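Local coordinates for protein putative bacteriocin (Brevibacillus laterosporus, PDB 4OZK) that acts as a broad-spectrum, leaderless class IId bacteriocin, an antimicrobial peptide built on a disulfide-stapled, defensin-like module, at residues C2-A7 and T37-R42; S9-T14 and R27-I32; T14-H19 and R42-S47. All blocks are in the same frame, centred on the assembly; numbering follows the deposited sequence.

How the interactions relate
From the N terminus, interaction 1 comes first: the segment 2-7, ahead of the sheet, meets strand 38-48 and closes a loop of about thirty residues. Interaction 2, nested inside that loop, closes the hairpin loop between strands 8-19 and 24-33, with Val-29 bonded through its backbone to Cys-41 and Arg-42. Interaction 3 closes a loop of some 22 residues and joins the far halves of the two outer strands across the central one; its segments alternate along the chain with those of both other contacts. It shares Thr-14 with interaction 2 and Arg-42 with interaction 1, and the salt bridge from Arg-27 to Glu-44 links interactions 2 and 3.

Interaction 1 of 3, residues C2-A7 and T37-R42; sequences CQCPDA and TQVYCR
Cys-2 and Cys-41 bring their CA atoms to 4.6 Å where the irregular segment 2-7 passes strand 38-42; these two segments share no hydrogen bond, though Ala-1, just before Cys-2, bonds to the backbone of Cys-41. The link is the Cys-2 to Cys-41 disulfide, SG to SG 2.0 Å, with a torsion of 87° about the S-S bond, close to the relaxed value near 90°. With chi1 at 61°, Cys-2 SG stands between its own backbone N and carbonyl carbon, where Cys-41 SG meets it.

Val-39 supplies the apolar part of the contact. Its CB points toward the loop, and its two methyls divide the work: CG2 lies 3.7 Å from Cys-2 CB and 4.0 Å from Cys-4 SG, while CG1 approaches the carbonyl oxygen of Gln-3 at 3.8 Å. A branched valine suits this place, since it fits a strand backbone and offers one methyl to both cysteines. Cys-2 CB also rests 3.7 Å from the carbonyl oxygen of Tyr-40. Gln-3 turns its CB away from the strand, as befits an exposed polar residue.

An N-terminal segment stapled by disulfides is consistent with the defensin-like module of this bacteriocin. Cys-4 forms a second disulfide, to Cys-33, so the N-terminal segment is pinned both to edge strand 38-48 and to the end of central strand 24-33. On the sheet side Val-39 packs on Ala-31 and Cys-33, and Cys-41 and Arg-42 both face Val-29 of strand 24-33 in a classic beta bulge.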
loop_
_atom_site.group_PDB
_atom_site.type_symbol
_atom_site.label_atom_id
_atom_site.label_comp_id
_atom_site.label_asym_id
_atom_site.label_seq_id
_atom_site.Cartn_x
_atom_site.Cartn_y
_atom_site.Cartn_z
ATOM N N CYS A 2 -4.724 -5.529 -6.878
ATOM C CA CYS A 2 -5.828 -5.522 -5.922
ATOM C C CYS A 2 -7.152 -5.318 -6.649
ATOM O O CYS A 2 -7.207 -4.730 -7.733
ATOM C CB CYS A 2 -5.650 -4.422 -4.876
ATOM S SG CYS A 2 -5.619 -2.749 -5.592
ATOM N N GLN A 3 -8.221 -5.809 -6.036
ATOM C CA GLN A 3 -9.556 -5.618 -6.562
ATOM C C GLN A 3 -10.555 -5.636 -5.423
ATOM O O GLN A 3 -10.389 -6.380 -4.447
ATOM C CB GLN A 3 -9.891 -6.724 -7.569
ATOM C CG GLN A 3 -10.278 -6.184 -8.928
ATOM C CD GLN A 3 -10.625 -7.268 -9.911
ATOM O OE1 GLN A 3 -9.851 -8.207 -10.120
ATOM N NE2 GLN A 3 -11.799 -7.153 -10.525
ATOM N N CYS A 4 -11.591 -4.814 -5.546
ATOM C CA CYS A 4 -12.662 -4.791 -4.560
ATOM C C CYS A 4 -13.835 -5.591 -5.106
ATOM O O CYS A 4 -13.954 -5.745 -6.326
ATOM C CB CYS A 4 -13.055 -3.345 -4.252
ATOM S SG CYS A 4 -11.763 -2.451 -3.327
ATOM N N PRO A 5 -14.684 -6.137 -4.213
ATOM C CA PRO A 5 -15.831 -6.928 -4.672
ATOM C C PRO A 5 -16.759 -6.146 -5.611
ATOM O O PRO A 5 -17.302 -6.729 -6.560
ATOM C CB PRO A 5 -16.553 -7.268 -3.368
ATOM C CG PRO A 5 -15.474 -7.289 -2.346
ATOM C CD PRO A 5 -14.537 -6.185 -2.747
ATOM N N ASP A 6 -16.940 -4.853 -5.344
ATOM C CA ASP A 6 -17.708 -3.980 -6.237
ATOM C C ASP A 6 -16.850 -2.860 -6.813
ATOM O O ASP A 6 -16.650 -2.775 -8.023
ATOM C CB ASP A 6 -18.910 -3.369 -5.512
ATOM C CG ASP A 6 -19.991 -4.368 -5.249
ATOM O OD1 ASP A 6 -20.088 -5.343 -6.029
ATOM O OD2 ASP A 6 -20.733 -4.178 -4.260
ATOM N N ALA A 7 -16.344 -2.004 -5.932
ATOM C CA ALA A 7 -15.581 -0.846 -6.365
ATOM C C ALA A 7 -14.653 -0.312 -5.278
ATOM O O ALA A 7 -14.888 -0.506 -4.074
ATOM C CB ALA A 7 -16.524 0.251 -6.828
ATOM N N THR A 37 -13.871 -2.668 3.377
ATOM C CA THR A 37 -12.597 -3.373 3.493
ATOM C C THR A 37 -11.455 -2.583 2.860
ATOM O O THR A 37 -11.683 -1.620 2.127
ATOM C CB THR A 37 -12.656 -4.778 2.862
ATOM O OG1 THR A 37 -12.905 -4.664 1.454
ATOM C CG2 THR A 37 -13.761 -5.594 3.507
ATOM N N GLN A 38 -10.227 -2.987 3.173
ATOM C CA GLN A 38 -9.053 -2.450 2.509
ATOM C C GLN A 38 -8.361 -3.573 1.777
ATOM O O GLN A 38 -8.429 -4.722 2.196
ATOM C CB GLN A 38 -8.092 -1.838 3.522
ATOM C CG GLN A 38 -8.633 -0.601 4.212
ATOM C CD GLN A 38 -7.548 0.134 4.959
ATOM O OE1 GLN A 38 -6.378 -0.236 4.883
ATOM N NE2 GLN A 38 -7.924 1.188 5.680
ATOM N N VAL A 39 -7.705 -3.252 0.671
ATOM C CA VAL A 39 -6.972 -4.268 -0.068
ATOM C C VAL A 39 -5.567 -3.746 -0.326
ATOM O O VAL A 39 -5.381 -2.576 -0.679
ATOM C CB VAL A 39 -7.702 -4.690 -1.378
ATOM C CG1 VAL A 39 -9.005 -5.412 -1.046
ATOM C CG2 VAL A 39 -8.004 -3.485 -2.239
ATOM N N TYR A 40 -4.582 -4.613 -0.110
ATOM C CA TYR A 40 -3.173 -4.286 -0.300
ATOM C C TYR A 40 -2.914 -4.350 -1.804
ATOM O O TYR A 40 -3.062 -5.414 -2.407
ATOM C CB TYR A 40 -2.350 -5.300 0.509
ATOM C CG TYR A 40 -0.833 -5.218 0.430
ATOM C CD1 TYR A 40 -0.179 -4.157 -0.185
ATOM C CD2 TYR A 40 -0.059 -6.240 0.969
ATOM C CE1 TYR A 40 1.218 -4.118 -0.265
ATOM C CE2 TYR A 40 1.319 -6.218 0.900
ATOM C CZ TYR A 40 1.953 -5.161 0.278
ATOM O OH TYR A 40 3.327 -5.153 0.218
ATOM N N CYS A 41 -2.570 -3.207 -2.415
ATOM C CA CYS A 41 -2.450 -3.114 -3.888
ATOM C C CYS A 41 -1.036 -3.195 -4.434
ATOM O O CYS A 41 -0.782 -3.881 -5.429
ATOM C CB CYS A 41 -3.064 -1.814 -4.420
ATOM S SG CYS A 41 -4.800 -1.639 -4.109
ATOM N N ARG A 42 -0.129 -2.443 -3.813
ATOM C CA ARG A 42 1.273 -2.487 -4.199
ATOM C C ARG A 42 2.188 -2.114 -3.047
ATOM O O ARG A 42 1.754 -1.587 -2.010
ATOM C CB ARG A 42 1.552 -1.567 -5.395
ATOM C CG ARG A 42 1.524 -0.078 -5.058
ATOM C CD ARG A 42 2.054 0.752 -6.215
ATOM N NE ARG A 42 1.158 0.691 -7.371
ATOM C CZ ARG A 42 1.460 1.150 -8.583
ATOM N NH1 ARG A 42 2.645 1.702 -8.809
ATOM N NH2 ARG A 42 0.578 1.051 -9.572
#

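Interaction 2 of 3, residues S9-T14 and R27-I32; sequences SGWTHT and RHVYAI
Ile-32, Thr-14 and Thr-12 lose the most surface where strand 9-13 and the residue after it pair with strand 27-32 as an antiparallel beta hairpin. Ile-32 lies opposite a classic bulge: its carbonyl oxygen accepts from both Ser-9 N and Gly-10 N. Its branched, apolar side chain suits the sheet face it shares with Thr-12, where CD1 presses tightly on Thr-12 CG2 at 3.5 Å, the two side chains crossing at about a right angle. Thr-12 exchanges backbone bonds with Tyr-30 in a hydrogen-bonded pair, and its OG1 adds a weak bond to Tyr-30 O.

Thr-14 replaces a backbone acceptor with its hydroxyl. Set between backbone N and carbonyl carbon (chi1 70°), OG1 receives His-28 N at 2.9 Å in a nearly straight bond (171°), while CG2 reaches Tyr-30 CE2 at 3.9 Å.

On the opposite face of the sheet, Trp-11 lays its indole against Val-29 CG1 and Ala-31 CB. There too the guanidinium of Arg-27, whose NE is salt-bridged to Glu-44, stacks over one face of the His-13 imidazole, centres 3.8 Å apart, planes inclined by 26°. His-13 ND1 also donates to Thr-14 O at 3.0 Å, with the acceptor in the ring plane.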
loop_
_atom_site.group_PDB
_atom_site.type_symbol
_atom_site.label_atom_id
_atom_site.label_comp_id
_atom_site.label_asym_id
_atom_site.label_seq_id
_atom_site.Cartn_x
_atom_site.Cartn_y
_atom_site.Cartn_z
ATOM N N SER A 9 -13.437 2.908 -3.300
ATOM C CA SER A 9 -14.004 4.203 -2.906
ATOM C C SER A 9 -12.943 5.177 -2.407
ATOM O O SER A 9 -13.207 6.377 -2.260
ATOM C CB SER A 9 -15.065 4.022 -1.818
ATOM O OG SER A 9 -14.521 3.371 -0.686
ATOM N N GLY A 10 -11.742 4.669 -2.141
ATOM C CA GLY A 10 -10.715 5.495 -1.534
ATOM C C GLY A 10 -9.321 4.931 -1.668
ATOM O O GLY A 10 -9.141 3.819 -2.165
ATOM N N TRP A 11 -8.337 5.696 -1.203
ATOM C CA TRP A 11 -6.932 5.365 -1.412
ATOM C C TRP A 11 -6.117 5.822 -0.196
ATOM O O TRP A 11 -6.267 6.960 0.276
ATOM C CB TRP A 11 -6.443 6.062 -2.681
ATOM C CG TRP A 11 -5.308 5.388 -3.381
ATOM C CD1 TRP A 11 -3.983 5.737 -3.328
ATOM C CD2 TRP A 11 -5.393 4.260 -4.266
ATOM N NE1 TRP A 11 -3.241 4.892 -4.123
ATOM C CE2 TRP A 11 -4.080 3.977 -4.706
ATOM C CE3 TRP A 11 -6.447 3.469 -4.731
ATOM C CZ2 TRP A 11 -3.800 2.918 -5.589
ATOM C CZ3 TRP A 11 -6.167 2.423 -5.605
ATOM C CH2 TRP A 11 -4.857 2.156 -6.020
ATOM N N THR A 12 -5.282 4.923 0.328
ATOM C CA THR A 12 -4.440 5.200 1.502
ATOM C C THR A 12 -3.132 4.420 1.426
ATOM O O THR A 12 -2.933 3.599 0.525
ATOM C CB THR A 12 -5.117 4.800 2.838
ATOM O OG1 THR A 12 -5.368 3.389 2.855
ATOM C CG2 THR A 12 -6.415 5.534 3.032
ATOM N N HIS A 13 -2.251 4.667 2.391
ATOM C CA HIS A 13 -0.986 3.955 2.461
ATOM C C HIS A 13 -0.426 3.993 3.875
ATOM O O HIS A 13 -0.668 4.942 4.624
ATOM C CB HIS A 13 0.032 4.573 1.497
ATOM C CG HIS A 13 0.201 6.051 1.672
ATOM N ND1 HIS A 13 0.994 6.601 2.659
ATOM C CD2 HIS A 13 -0.328 7.094 0.986
ATOM C CE1 HIS A 13 0.951 7.921 2.570
ATOM N NE2 HIS A 13 0.156 8.245 1.564
ATOM N N THR A 14 0.331 2.957 4.228
ATOM C CA THR A 14 1.117 2.964 5.446
ATOM C C THR A 14 2.271 3.957 5.301
ATOM O O THR A 14 2.539 4.485 4.206
ATOM C CB THR A 14 1.675 1.550 5.750
ATOM O OG1 THR A 14 2.690 1.211 4.792
ATOM C CG2 THR A 14 0.551 0.514 5.671
ATOM N N ARG A 27 6.651 1.318 1.530
ATOM C CA ARG A 27 5.376 1.393 2.226
ATOM C C ARG A 27 4.350 0.622 1.433
ATOM O O ARG A 27 4.595 0.247 0.274
ATOM C CB ARG A 27 4.933 2.844 2.440
ATOM C CG ARG A 27 4.650 3.623 1.168
ATOM C CD ARG A 27 4.331 5.070 1.504
ATOM N NE ARG A 27 3.983 5.833 0.306
ATOM C CZ ARG A 27 3.846 7.154 0.267
ATOM N NH1 ARG A 27 4.031 7.876 1.364
ATOM N NH2 ARG A 27 3.526 7.755 -0.872
ATOM N N HIS A 28 3.199 0.384 2.053
ATOM C CA HIS A 28 2.145 -0.418 1.438
ATOM C C HIS A 28 0.985 0.470 0.998
ATOM O O HIS A 28 0.463 1.252 1.796
ATOM C CB HIS A 28 1.643 -1.457 2.439
ATOM C CG HIS A 28 2.664 -2.499 2.793
ATOM N ND1 HIS A 28 3.837 -2.664 2.085
ATOM C CD2 HIS A 28 2.677 -3.436 3.771
ATOM C CE1 HIS A 28 4.531 -3.659 2.614
ATOM N NE2 HIS A 28 3.851 -4.142 3.637
ATOM N N VAL A 29 0.584 0.361 -0.267
ATOM C CA VAL A 29 -0.560 1.131 -0.760
ATOM C C VAL A 29 -1.841 0.306 -0.687
ATOM O O VAL A 29 -1.919 -0.813 -1.217
ATOM C CB VAL A 29 -0.349 1.629 -2.195
ATOM C CG1 VAL A 29 -1.564 2.415 -2.645
ATOM C CG2 VAL A 29 0.893 2.495 -2.269
ATOM N N TYR A 30 -2.842 0.860 -0.013
ATOM C CA TYR A 30 -4.094 0.153 0.213
ATOM C C TYR A 30 -5.241 0.892 -0.463
ATOM O O TYR A 30 -5.381 2.106 -0.308
ATOM C CB TYR A 30 -4.370 0.059 1.718
ATOM C CG TYR A 30 -3.639 -1.063 2.425
ATOM C CD1 TYR A 30 -4.239 -2.312 2.581
ATOM C CD2 TYR A 30 -2.359 -0.874 2.944
ATOM C CE1 TYR A 30 -3.586 -3.345 3.231
ATOM C CE2 TYR A 30 -1.692 -1.908 3.596
ATOM C CZ TYR A 30 -2.314 -3.137 3.733
ATOM O OH TYR A 30 -1.670 -4.168 4.378
ATOM N N ALA A 31 -6.065 0.179 -1.221
ATOM C CA ALA A 31 -7.301 0.798 -1.687
ATOM C C ALA A 31 -8.368 0.557 -0.629
ATOM O O ALA A 31 -8.366 -0.483 0.040
ATOM C CB ALA A 31 -7.734 0.237 -3.042
ATOM N N ILE A 32 -9.258 1.529 -0.445
ATOM C CA ILE A 32 -10.418 1.336 0.420
ATOM C C ILE A 32 -11.588 0.887 -0.460
ATOM O O ILE A 32 -11.862 1.504 -1.500
ATOM C CB ILE A 32 -10.761 2.628 1.203
ATOM C CG1 ILE A 32 -9.536 3.104 2.011
ATOM C CG2 ILE A 32 -11.992 2.411 2.113
ATOM C CD1 ILE A 32 -9.717 4.482 2.693
#

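Interaction 3 of 3, residues T14-H19 and R42-S47; sequences TDYQCH and RTEWGS
Tyr-16 extends its phenol from the irregular break in outer strand 8-19 over central strand 24-33 to outer strand 38-48, where the hydroxyl end meets Glu-44 and the ring lies beside Gly-46. The contact thus ties the two edges of the three-stranded antiparallel sheet of this defensin-like peptide. Tyr-16 OH is 3.4 Å from Glu-44 CG, and the ring and carboxylate planes are turned 66° apart. Ring carbon CE1 sits 3.6 Å from both Gly-46 N and Glu-44 O, while CZ comes to 3.9 Å from Gly-46 CA. Glycine suits this position because it lets the tyrosine lie close against the backbone.

The second contact joins His-19 to Trp-45. Trp-45 points its CB away from segment 14-19, yet the far end of the indole returns: CH2 is 3.8 Å from His-19 CD2, and His-19 CB lies at the edge of the indole, in its plane. The two rings meet obliquely, with planes at 50°.

Several neighbours position this first shell. Thr-43 CG2 sits over one face of the indole, toward its rim, and Tyr-26 meets Trp-45. His-19 ND1 accepts bonds from Leu-21 N and Glu-22 N of the following turn. Glu-44 extends its chain to Arg-27 of the central strand, which salt-bridges OE2 through NE and packs on Tyr-16. Cys-18, next to His-19, is tied by a disulfide to Cys-49 at the C terminus.

The two segments thus meet largely through the tyrosine on the Gly-46 backbone and the oblique rings, while Arg-27 answers the charge of Glu-44 and probably helps stabilise the carboxylate beside the phenol.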
loop_
_atom_site.group_PDB
_atom_site.type_symbol
_atom_site.label_atom_id
_atom_site.label_comp_id
_atom_site.label_asym_id
_atom_site.label_seq_id
_atom_site.Cartn_x
_atom_site.Cartn_y
_atom_site.Cartn_z
ATOM N N THR A 14 0.331 2.957 4.228
ATOM C CA THR A 14 1.117 2.964 5.446
ATOM C C THR A 14 2.271 3.957 5.301
ATOM O O THR A 14 2.539 4.485 4.206
ATOM C CB THR A 14 1.675 1.550 5.750
ATOM O OG1 THR A 14 2.690 1.211 4.792
ATOM C CG2 THR A 14 0.551 0.514 5.671
ATOM N N ASP A 15 2.952 4.218 6.406
ATOM C CA ASP A 15 4.113 5.085 6.362
ATOM C C ASP A 15 5.382 4.330 5.962
ATOM O O ASP A 15 5.509 3.120 6.192
ATOM C CB ASP A 15 4.288 5.801 7.697
ATOM C CG ASP A 15 3.284 6.916 7.885
ATOM O OD1 ASP A 15 2.747 7.416 6.864
ATOM O OD2 ASP A 15 3.034 7.291 9.049
ATOM N N TYR A 16 6.313 5.050 5.343
ATOM C CA TYR A 16 7.573 4.456 4.907
ATOM C C TYR A 16 8.353 3.805 6.067
ATOM O O TYR A 16 8.372 4.315 7.191
ATOM C CB TYR A 16 8.439 5.512 4.211
ATOM C CG TYR A 16 8.175 5.693 2.728
ATOM C CD1 TYR A 16 8.396 4.646 1.834
ATOM C CD2 TYR A 16 7.753 6.922 2.211
ATOM C CE1 TYR A 16 8.183 4.799 0.462
ATOM C CE2 TYR A 16 7.537 7.091 0.836
ATOM C CZ TYR A 16 7.762 6.023 -0.030
ATOM O OH TYR A 16 7.565 6.165 -1.389
ATOM N N GLN A 17 8.971 2.662 5.785
ATOM C CA GLN A 17 9.802 1.958 6.755
ATOM C C GLN A 17 11.098 1.699 6.049
ATOM O O GLN A 17 11.109 1.554 4.831
ATOM C CB GLN A 17 9.197 0.592 7.102
ATOM C CG GLN A 17 8.243 0.563 8.279
ATOM C CD GLN A 17 7.741 -0.843 8.537
ATOM O OE1 GLN A 17 8.419 -1.815 8.209
ATOM N NE2 GLN A 17 6.545 -0.961 9.107
ATOM N N CYS A 18 12.193 1.614 6.789
ATOM C CA CYS A 18 13.452 1.221 6.165
ATOM C C CYS A 18 13.535 -0.301 6.057
ATOM O O CYS A 18 13.264 -1.022 7.029
ATOM C CB CYS A 18 14.655 1.764 6.947
ATOM S SG CYS A 18 16.244 1.429 6.125
ATOM N N HIS A 19 13.884 -0.793 4.871
ATOM C CA HIS A 19 14.185 -2.209 4.700
ATOM C C HIS A 19 15.670 -2.462 5.001
ATOM O O HIS A 19 16.544 -1.971 4.286
ATOM C CB HIS A 19 13.837 -2.670 3.280
ATOM C CG HIS A 19 13.676 -4.149 3.162
ATOM N ND1 HIS A 19 14.745 -5.018 3.214
ATOM C CD2 HIS A 19 12.571 -4.917 3.024
ATOM C CE1 HIS A 19 14.305 -6.260 3.099
ATOM N NE2 HIS A 19 12.988 -6.226 2.982
ATOM N N ARG A 42 -0.129 -2.443 -3.813
ATOM C CA ARG A 42 1.273 -2.487 -4.199
ATOM C C ARG A 42 2.188 -2.114 -3.047
ATOM O O ARG A 42 1.754 -1.587 -2.010
ATOM C CB ARG A 42 1.552 -1.567 -5.395
ATOM C CG ARG A 42 1.524 -0.078 -5.058
ATOM C CD ARG A 42 2.054 0.752 -6.215
ATOM N NE ARG A 42 1.158 0.691 -7.371
ATOM C CZ ARG A 42 1.460 1.150 -8.583
ATOM N NH1 ARG A 42 2.645 1.702 -8.809
ATOM N NH2 ARG A 42 0.578 1.051 -9.572
ATOM N N THR A 43 3.466 -2.413 -3.246
ATOM C CA THR A 43 4.512 -1.942 -2.361
ATOM C C THR A 43 5.155 -0.779 -3.085
ATOM O O THR A 43 5.610 -0.922 -4.224
ATOM C CB THR A 43 5.581 -3.018 -2.128
ATOM O OG1 THR A 43 4.964 -4.233 -1.657
ATOM C CG2 THR A 43 6.603 -2.520 -1.122
ATOM N N GLU A 44 5.169 0.385 -2.443
ATOM C CA GLU A 44 5.851 1.536 -3.016
ATOM C C GLU A 44 7.247 1.665 -2.412
ATOM O O GLU A 44 7.409 1.645 -1.188
ATOM C CB GLU A 44 5.035 2.815 -2.795
ATOM C CG GLU A 44 5.719 4.071 -3.298
ATOM C CD GLU A 44 4.794 5.274 -3.314
ATOM O OE1 GLU A 44 5.186 6.304 -3.924
ATOM O OE2 GLU A 44 3.686 5.188 -2.723
ATOM N N TRP A 45 8.257 1.783 -3.268
ATOM C CA TRP A 45 9.628 1.922 -2.791
ATOM C C TRP A 45 10.089 3.375 -2.895
ATOM O O TRP A 45 9.826 4.047 -3.901
ATOM C CB TRP A 45 10.557 0.963 -3.550
ATOM C CG TRP A 45 10.279 -0.499 -3.214
ATOM C CD1 TRP A 45 9.422 -1.358 -3.863
ATOM C CD2 TRP A 45 10.852 -1.251 -2.131
ATOM N NE1 TRP A 45 9.432 -2.593 -3.245
ATOM C CE2 TRP A 45 10.304 -2.556 -2.186
ATOM C CE3 TRP A 45 11.783 -0.943 -1.125
ATOM C CZ2 TRP A 45 10.664 -3.564 -1.259
ATOM C CZ3 TRP A 45 12.137 -1.944 -0.199
ATOM C CH2 TRP A 45 11.578 -3.235 -0.278
ATOM N N GLY A 46 10.763 3.854 -1.845
ATOM C CA GLY A 46 11.147 5.250 -1.750
ATOM C C GLY A 46 12.644 5.452 -1.788
ATOM O O GLY A 46 13.348 4.773 -2.547
ATOM N N SER A 47 13.135 6.387 -0.973
ATOM C CA SER A 47 14.573 6.701 -0.931
ATOM C C SER A 47 15.403 5.728 -0.077
ATOM O O SER A 47 14.867 4.812 0.564
ATOM C CB SER A 47 14.813 8.150 -0.481
ATOM O OG SER A 47 14.137 8.444 0.726
#